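Local structure of beta sliding clamp (6PTR) at residues C[361-366]-C[371-376]; C[337-342]-C[351-356]. The protein probably tethers DNA polymerases and other proteins to DNA and makes them processive, as a ring-shaped head-to-tail homodimer that encircles the duplex. One frame throughout, in Å; residues are numbered along the deposited sequence. Where two conformers were deposited one is given.

Interaction 1: residues C[361-366]-C[371-376]; sequences PALIRD and EVLYVL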
ATOM      1  N   PRO C 361     -20.103  -7.844  30.046  1.00 18.23           N
ATOM      2  CA  PRO C 361     -19.992  -6.877  28.941  1.00 17.63           C
ATOM      3  C   PRO C 361     -19.956  -5.444  29.441  1.00 20.66           C
ATOM      4  O   PRO C 361     -20.623  -5.089  30.414  1.00 20.22           O
ATOM      5  CB  PRO C 361     -21.267  -7.129  28.116  1.00 17.40           C
ATOM      6  CG  PRO C 361     -21.732  -8.461  28.480  1.00 27.29           C
ATOM      7  CD  PRO C 361     -21.254  -8.746  29.885  1.00 25.21           C
ATOM      8  N   ALA C 362     -19.185  -4.617  28.746  1.00 16.51           N
ATOM      9  CA  ALA C 362     -19.075  -3.192  29.026  1.00 17.86           C
ATOM     10  C   ALA C 362     -19.937  -2.445  28.026  1.00 21.33           C
ATOM     11  O   ALA C 362     -19.983  -2.817  26.855  1.00 21.37           O
ATOM     12  CB  ALA C 362     -17.631  -2.719  28.901  1.00 21.02           C
ATOM     13  N   LEU C 363     -20.604  -1.393  28.492  1.00 18.28           N
ATOM     14  CA  LEU C 363     -21.403  -0.514  27.644  1.00 17.56           C
ATOM     15  C   LEU C 363     -20.616   0.772  27.438  1.00 24.44           C
ATOM     16  O   LEU C 363     -20.216   1.415  28.417  1.00 24.59           O
ATOM     17  CB  LEU C 363     -22.744  -0.229  28.309  1.00 18.20           C
ATOM     18  CG  LEU C 363     -23.798   0.705  27.688  1.00 23.82           C
ATOM     19  CD1 LEU C 363     -24.358   0.131  26.442  1.00 26.44           C
ATOM     20  CD2 LEU C 363     -24.940   0.939  28.690  1.00 31.45           C
ATOM     21  N   ILE C 364     -20.402   1.151  26.173  1.00 23.93           N
ATOM     22  CA  ILE C 364     -19.515   2.263  25.829  1.00 26.93           C
ATOM     23  C   ILE C 364     -20.254   3.260  24.947  1.00 40.15           C
ATOM     24  O   ILE C 364     -21.050   2.876  24.079  1.00 27.37           O
ATOM     25  CB  ILE C 364     -18.235   1.780  25.124  1.00 35.32           C
ATOM     26  CG1 ILE C 364     -17.457   0.801  26.001  1.00 34.53           C
ATOM     27  CG2 ILE C 364     -17.355   2.965  24.722  1.00 36.65           C
ATOM     28  CD1 ILE C 364     -16.389   0.061  25.262  1.00 37.14           C
ATOM     29  N   ARG C 365     -19.970   4.545  25.157  1.00 41.06           N
ATOM     30  CA  ARG C 365     -20.594   5.588  24.352  1.00 36.81           C
ATOM     31  C   ARG C 365     -19.858   6.904  24.538  1.00 33.57           C
ATOM     32  O   ARG C 365     -19.079   7.091  25.489  1.00 30.79           O
ATOM     33  CB  ARG C 365     -22.071   5.758  24.703  1.00 33.55           C
ATOM     34  CG  ARG C 365     -22.318   5.894  26.174  1.00 41.89           C
ATOM     35  CD  ARG C 365     -23.621   6.595  26.413  1.00 43.54           C
ATOM     36  NE  ARG C 365     -24.765   5.779  26.032  1.00 50.80           N
ATOM     37  CZ  ARG C 365     -25.392   4.949  26.860  1.00 56.17           C
ATOM     38  NH1 ARG C 365     -24.974   4.824  28.113  1.00 56.92           N
ATOM     39  NH2 ARG C 365     -26.439   4.251  26.436  1.00 60.58           N
ATOM     40  N   ASP C 366     -20.062   7.790  23.566  1.00 31.32           N
ATOM     41  CA  ASP C 366     -19.812   9.209  23.771  1.00 35.93           C
ATOM     42  C   ASP C 366     -20.653   9.684  24.938  1.00 42.92           C
ATOM     43  O   ASP C 366     -21.863   9.444  24.973  1.00 44.29           O
ATOM     44  CB  ASP C 366     -20.198  10.012  22.524  1.00 48.16           C
ATOM     45  CG  ASP C 366     -19.032  10.274  21.610  1.00 52.68           C
ATOM     46  OD1 ASP C 366     -17.905  10.471  22.119  1.00 51.83           O
ATOM     47  OD2 ASP C 366     -19.250  10.283  20.382  1.00 54.03           O
ATOM     48  N   GLU C 371     -28.425   8.064  20.876  1.00 39.22           N
ATOM     49  CA  GLU C 371     -28.952   7.225  19.808  1.00 42.60           C
ATOM     50  C   GLU C 371     -28.043   6.048  19.452  1.00 33.39           C
ATOM     51  O   GLU C 371     -28.520   5.091  18.830  1.00 35.89           O
ATOM     52  CB  GLU C 371     -29.217   8.066  18.552  1.00 58.83           C
ATOM     53  CG  GLU C 371     -27.972   8.410  17.734  1.00 69.43           C
ATOM     54  CD  GLU C 371     -27.311   9.719  18.131  1.00 71.17           C
ATOM     55  OE1 GLU C 371     -28.046  10.690  18.403  1.00 78.38           O
ATOM     56  OE2 GLU C 371     -26.059   9.777  18.160  1.00 64.95           O
ATOM     57  N   VAL C 372     -26.773   6.084  19.849  1.00 29.18           N
ATOM     58  CA  VAL C 372     -25.772   5.080  19.487  1.00 26.11           C
ATOM     59  C   VAL C 372     -25.172   4.499  20.759  1.00 32.02           C
ATOM     60  O   VAL C 372     -24.787   5.249  21.659  1.00 28.43           O
ATOM     61  CB  VAL C 372     -24.652   5.709  18.627  1.00 29.06           C
ATOM     62  CG1 VAL C 372     -23.644   4.661  18.186  1.00 33.02           C
ATOM     63  CG2 VAL C 372     -25.235   6.438  17.423  1.00 37.36           C
ATOM     64  N   LEU C 373     -25.017   3.176  20.815  1.00 23.46           N
ATOM     65  CA  LEU C 373     -24.263   2.598  21.917  1.00 21.64           C
ATOM     66  C   LEU C 373     -23.404   1.465  21.386  1.00 24.20           C
ATOM     67  O   LEU C 373     -23.702   0.860  20.352  1.00 23.23           O
ATOM     68  CB  LEU C 373     -25.170   2.092  23.043  1.00 25.72           C
ATOM     69  CG  LEU C 373     -26.222   1.017  22.752  1.00 27.24           C
ATOM     70  CD1 LEU C 373     -25.632  -0.402  22.872  1.00 22.34           C
ATOM     71  CD2 LEU C 373     -27.448   1.186  23.667  1.00 31.41           C
ATOM     72  N   TYR C 374     -22.347   1.168  22.125  1.00 19.55           N
ATOM     73  CA  TYR C 374     -21.485   0.056  21.796  1.00 18.20           C
ATOM     74  C   TYR C 374     -21.378  -0.856  23.006  1.00 20.01           C
ATOM     75  O   TYR C 374     -21.462  -0.412  24.158  1.00 21.45           O
ATOM     76  CB  TYR C 374     -20.100   0.541  21.364  1.00 23.71           C
ATOM     77  CG  TYR C 374     -20.214   1.500  20.229  1.00 20.83           C
ATOM     78  CD1 TYR C 374     -20.434   1.025  18.936  1.00 25.66           C
ATOM     79  CD2 TYR C 374     -20.177   2.877  20.441  1.00 19.84           C
ATOM     80  CE1 TYR C 374     -20.579   1.886  17.880  1.00 26.17           C
ATOM     81  CE2 TYR C 374     -20.322   3.766  19.371  1.00 23.52           C
ATOM     82  CZ  TYR C 374     -20.530   3.253  18.097  1.00 29.96           C
ATOM     83  OH  TYR C 374     -20.678   4.112  17.045  1.00 31.13           O
ATOM     84  N   VAL C 375     -21.211  -2.141  22.739  1.00 16.84           N
ATOM     85  CA  VAL C 375     -20.971  -3.121  23.788  1.00 16.12           C
ATOM     86  C   VAL C 375     -19.671  -3.852  23.471  1.00 17.91           C
ATOM     87  O   VAL C 375     -19.403  -4.205  22.317  1.00 18.02           O
ATOM     88  CB  VAL C 375     -22.151  -4.105  23.908  1.00 16.70           C
ATOM     89  CG1 VAL C 375     -21.928  -5.066  25.079  1.00 18.01           C
ATOM     90  CG2 VAL C 375     -23.457  -3.371  24.071  1.00 18.17           C
ATOM     91  N   LEU C 376     -18.860  -4.081  24.496  1.00 15.97           N
ATOM     92  CA  LEU C 376     -17.608  -4.797  24.279  1.00 17.29           C
ATOM     93  C   LEU C 376     -17.416  -5.835  25.375  1.00 14.78           C
ATOM     94  O   LEU C 376     -17.480  -5.510  26.568  1.00 15.81           O
ATOM     95  CB  LEU C 376     -16.428  -3.829  24.263  1.00 15.61           C
ATOM     96  CG  LEU C 376     -15.063  -4.481  24.041  1.00 18.16           C
ATOM     97  CD1 LEU C 376     -15.013  -5.134  22.672  1.00 15.77           C
ATOM     98  CD2 LEU C 376     -13.977  -3.425  24.194  1.00 19.75           C
TER
HETATM   99  O   HOH W   1     -25.859   6.564  23.665  1.00 51.24           O
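The guanidinium group of Arg365 has Val372 O and Leu373 CB lying obliquely to it, while a water sits at its edge, in plane, accepting from NE at 2.7 Å. That water also lies 2.6 Å from Val372 O and so joins the two strands beyond their last direct bond; the bend of the arginine at chi3 (69°) helps turn the head toward it. The Tyr374 ring likewise has Ile364 O at an oblique angle, and its OH bonds to Gln345. Between the strands run four backbone hydrogen bonds in antiparallel register, two joining Ala362 with Leu376 and two joining Ile364 with Tyr374. Leu363 and Val375 form the intervening non-hydrogen-bonded pair, and Val375 CA makes a CA-H...O contact of 3.2 Å with Ala362 O. On the face that carries Leu363 and Val375, Leu363 CD1 meets Leu373 CD1 at 3.8 Å, and Pro361 CB rests on Val375 CG1 at 3.7 Å; Pro361 and Val375 also pack against the bound peptide. On the face of Ala362, Ile364, Tyr374 and Leu376, Ile364 CD1 reaches Leu376 CB at 4.0 Å. This beta hairpin is flanked by strands 350-355 and 189-196, with helix 336-345 packed under Ile364 and Leu376.

Interaction 2: residues C[337-342]-C[351-356]; sequences RYLLDI and MVFMLS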
ATOM      1  N   ARG C 337      -7.250  -3.714  20.221  1.00 16.42           N
ATOM      2  CA  ARG C 337      -7.726  -3.258  18.921  0.57 18.20           C
ATOM      3  C   ARG C 337      -9.214  -2.937  18.965  1.00 18.48           C
ATOM      4  O   ARG C 337      -9.662  -1.958  18.365  1.00 21.01           O
ATOM      5  CB  ARG C 337      -7.439  -4.304  17.849  0.57 19.28           C
ATOM      6  CG  ARG C 337      -7.840  -3.830  16.454  0.57 24.55           C
ATOM      7  CD  ARG C 337      -7.110  -2.539  16.085  0.57 25.61           C
ATOM      8  NE  ARG C 337      -8.030  -1.422  15.887  0.57 35.53           N
ATOM      9  CZ  ARG C 337      -7.650  -0.176  15.611  0.57 41.12           C
ATOM     10  NH1 ARG C 337      -8.565   0.779  15.423  0.57 34.34           N
ATOM     11  NH2 ARG C 337      -6.356   0.115  15.523  0.57 40.52           N
ATOM     12  N   TYR C 338      -9.996  -3.755  19.666  1.00 18.62           N
ATOM     13  CA  TYR C 338     -11.424  -3.473  19.752  1.00 19.40           C
ATOM     14  C   TYR C 338     -11.683  -2.194  20.529  1.00 20.69           C
ATOM     15  O   TYR C 338     -12.604  -1.439  20.199  1.00 19.91           O
ATOM     16  CB  TYR C 338     -12.165  -4.651  20.395  1.00 17.72           C
ATOM     17  CG  TYR C 338     -12.136  -5.932  19.575  1.00 16.92           C
ATOM     18  CD1 TYR C 338     -11.691  -5.937  18.260  1.00 19.76           C
ATOM     19  CD2 TYR C 338     -12.570  -7.140  20.130  1.00 19.87           C
ATOM     20  CE1 TYR C 338     -11.677  -7.111  17.499  1.00 25.57           C
ATOM     21  CE2 TYR C 338     -12.550  -8.325  19.391  1.00 21.38           C
ATOM     22  CZ  TYR C 338     -12.108  -8.299  18.073  1.00 28.54           C
ATOM     23  OH  TYR C 338     -12.086  -9.457  17.327  1.00 30.33           O
ATOM     24  N   LEU C 339     -10.894  -1.935  21.579  1.00 18.70           N
ATOM     25  CA  LEU C 339     -11.019  -0.666  22.287  1.00 17.37           C
ATOM     26  C   LEU C 339     -10.727   0.504  21.367  1.00 20.94           C
ATOM     27  O   LEU C 339     -11.444   1.510  21.383  1.00 22.36           O
ATOM     28  CB  LEU C 339     -10.071  -0.617  23.487  1.00 18.84           C
ATOM     29  CG  LEU C 339     -10.447  -1.368  24.756  1.00 17.64           C
ATOM     30  CD1 LEU C 339      -9.233  -1.333  25.693  1.00 18.76           C
ATOM     31  CD2 LEU C 339     -11.658  -0.735  25.420  1.00 16.60           C
ATOM     32  N   LEU C 340      -9.677   0.396  20.549  1.00 20.27           N
ATOM     33  CA  LEU C 340      -9.378   1.485  19.622  1.00 19.86           C
ATOM     34  C   LEU C 340     -10.469   1.624  18.566  1.00 21.82           C
ATOM     35  O   LEU C 340     -10.830   2.745  18.189  1.00 24.34           O
ATOM     36  CB  LEU C 340      -8.018   1.251  18.974  1.00 22.24           C
ATOM     37  CG  LEU C 340      -6.880   1.364  20.000  1.00 25.70           C
ATOM     38  CD1 LEU C 340      -5.561   0.996  19.361  1.00 30.62           C
ATOM     39  CD2 LEU C 340      -6.830   2.780  20.553  1.00 27.24           C
ATOM     40  N   ASP C 341     -11.023   0.499  18.101  1.00 23.60           N
ATOM     41  CA  ASP C 341     -12.134   0.572  17.153  1.00 24.84           C
ATOM     42  C   ASP C 341     -13.278   1.402  17.722  1.00 22.10           C
ATOM     43  O   ASP C 341     -13.799   2.304  17.053  1.00 24.44           O
ATOM     44  CB  ASP C 341     -12.635  -0.832  16.789  1.00 28.22           C
ATOM     45  CG  ASP C 341     -11.645  -1.626  15.959  1.00 31.82           C
ATOM     46  OD1 ASP C 341     -10.751  -1.029  15.309  1.00 29.06           O
ATOM     47  OD2 ASP C 341     -11.790  -2.867  15.938  1.00 28.82           O
ATOM     48  N   ILE C 342     -13.677   1.122  18.966  1.00 20.38           N
ATOM     49  CA  ILE C 342     -14.826   1.820  19.528  1.00 25.79           C
ATOM     50  C   ILE C 342     -14.470   3.262  19.869  1.00 25.92           C
ATOM     51  O   ILE C 342     -15.262   4.182  19.627  1.00 22.44           O
ATOM     52  CB  ILE C 342     -15.359   1.041  20.738  1.00 20.19           C
ATOM     53  CG1 ILE C 342     -15.938  -0.287  20.254  1.00 20.79           C
ATOM     54  CG2 ILE C 342     -16.412   1.862  21.474  1.00 19.83           C
ATOM     55  CD1 ILE C 342     -16.150  -1.302  21.401  1.00 24.10           C
ATOM     56  N   MET C 351     -14.926   9.753  26.827  1.00 27.28           N
ATOM     57  CA  MET C 351     -15.334   8.381  26.565  1.00 20.67           C
ATOM     58  C   MET C 351     -15.808   7.760  27.872  1.00 26.76           C
ATOM     59  O   MET C 351     -15.081   7.784  28.868  1.00 25.40           O
ATOM     60  CB  MET C 351     -14.174   7.584  25.983  1.00 21.33           C
ATOM     61  CG  MET C 351     -14.511   6.162  25.641  1.00 23.13           C
ATOM     62  SD  MET C 351     -13.135   5.477  24.696  1.00 24.64           S
ATOM     63  CE  MET C 351     -13.809   3.893  24.204  1.00 25.36           C
ATOM     64  N   VAL C 352     -17.016   7.209  27.878  1.00 26.03           N
ATOM     65  CA  VAL C 352     -17.627   6.672  29.093  1.00 21.19           C
ATOM     66  C   VAL C 352     -17.775   5.162  28.962  1.00 22.38           C
ATOM     67  O   VAL C 352     -18.307   4.665  27.964  1.00 24.34           O
ATOM     68  CB  VAL C 352     -18.990   7.328  29.376  1.00 28.22           C
ATOM     69  CG1 VAL C 352     -19.623   6.687  30.613  1.00 29.19           C
ATOM     70  CG2 VAL C 352     -18.819   8.807  29.581  1.00 33.62           C
ATOM     71  N   PHE C 353     -17.274   4.424  29.957  1.00 20.99           N
ATOM     72  CA  PHE C 353     -17.528   2.992  30.083  1.00 18.32           C
ATOM     73  C   PHE C 353     -18.478   2.763  31.249  1.00 21.53           C
ATOM     74  O   PHE C 353     -18.223   3.252  32.351  1.00 25.13           O
ATOM     75  CB  PHE C 353     -16.261   2.199  30.393  1.00 17.86           C
ATOM     76  CG  PHE C 353     -15.178   2.320  29.376  1.00 19.59           C
ATOM     77  CD1 PHE C 353     -14.435   3.486  29.253  1.00 23.38           C
ATOM     78  CD2 PHE C 353     -14.860   1.235  28.583  1.00 22.73           C
ATOM     79  CE1 PHE C 353     -13.404   3.571  28.317  1.00 24.62           C
ATOM     80  CE2 PHE C 353     -13.835   1.309  27.652  1.00 24.34           C
ATOM     81  CZ  PHE C 353     -13.107   2.480  27.529  1.00 24.51           C
ATOM     82  N   MET C 354     -19.537   1.994  31.020  1.00 18.29           N
ATOM     83  CA  MET C 354     -20.386   1.494  32.093  1.00 19.03           C
ATOM     84  C   MET C 354     -19.999   0.041  32.324  1.00 19.41           C
ATOM     85  O   MET C 354     -20.112  -0.792  31.419  1.00 19.97           O
ATOM     86  CB  MET C 354     -21.872   1.643  31.757  1.00 21.94           C
ATOM     87  CG  MET C 354     -22.237   3.053  31.442  1.00 25.29           C
ATOM     88  SD  MET C 354     -21.947   4.188  32.812  1.00 33.90           S
ATOM     89  CE  MET C 354     -22.947   3.471  34.110  1.00 36.83           C
ATOM     90  N   LEU C 355     -19.473  -0.247  33.511  1.00 18.99           N
ATOM     91  CA  LEU C 355     -18.859  -1.536  33.768  1.00 18.21           C
ATOM     92  C   LEU C 355     -19.600  -2.258  34.877  1.00 18.86           C
ATOM     93  O   LEU C 355     -20.264  -1.650  35.720  1.00 22.80           O
ATOM     94  CB  LEU C 355     -17.379  -1.369  34.170  1.00 19.57           C
ATOM     95  CG  LEU C 355     -16.580  -0.578  33.137  1.00 26.18           C
ATOM     96  CD1 LEU C 355     -15.218  -0.179  33.685  1.00 29.69           C
ATOM     97  CD2 LEU C 355     -16.451  -1.433  31.878  1.00 20.24           C
ATOM     98  N   SER C 356     -19.418  -3.573  34.895  1.00 22.04           N
ATOM     99  CA  SER C 356     -19.893  -4.378  36.006  1.00 27.97           C
ATOM    100  C   SER C 356     -18.672  -5.066  36.608  1.00 36.13           C
ATOM    101  O   SER C 356     -17.819  -4.412  37.216  1.00 44.70           O
ATOM    102  CB  SER C 356     -20.943  -5.382  35.519  1.00 30.33           C
ATOM    103  OG  SER C 356     -21.620  -5.965  36.606  1.00 40.70           O
TER
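Leu339 of the helix segment 337-342 meets Phe353 of the strand segment 351-356 through one methyl group. From CB, the leucine side chain leaves the helix with CG anti to the carbonyl carbon (chi1 -78°), and its CD2 branch carries the tip to the aromatic ring. There CD2 lies at the edge, 3.7 Å from Phe353 CE2 and 4.1 Å from Phe353 CZ. Because CD2 lies in the ring plane, the methyl abuts the rim and not a face; the side chains cross at about a right angle. Phe278 makes an edge-to-face contact with the same ring.

Met351 makes the second contact with the helix: its CB is directed toward the helix, and the extended chain (chi1 -178°, chi2 170°) brings CE to it. Met351 CE makes a loose apolar contact with Ile342 CG2 at 4.3 Å and also approaches the backbone oxygen Leu339 O. On the helix itself Arg337 holds Asp341 side-on: NE and NH1 both donate to OD1, each at 2.8 Å, while Leu340 CB lies over a face of the guanidinium. Asp341 OD2 forms a further salt bridge with Arg189. The strand bonds to 269-274 and 362-366 on its two sides and meets the helix mainly through apolar side chains, with no hydrogen bond between the two segments: the helix-on-antiparallel-sheet packing of the DNA clamp fold, here in the C-terminal domain.

How the interactions relate
Interaction 2 closes before interaction 1 opens along the chain, and their centres lie 7 Å apart in the C-terminal domain. Strands 350-355 and 362-366, consecutive in sequence, are neighbours in one antiparallel sheet, where Leu363 O lies 2.8 Å from Met354 N, a probable hydrogen bond. Interaction 1 adds strand 372-376 to this sheet, and interaction 2 lays helix 336-345 against one face of it. The two also meet through side chains, with Ile364 CG2 3.6 Å from Ile342 CG2. Because strand 372-376 pairs in turn with 189-196 of the central domain, the sheet continues across the domain junction, making the hairpin part of the wall of the clamp.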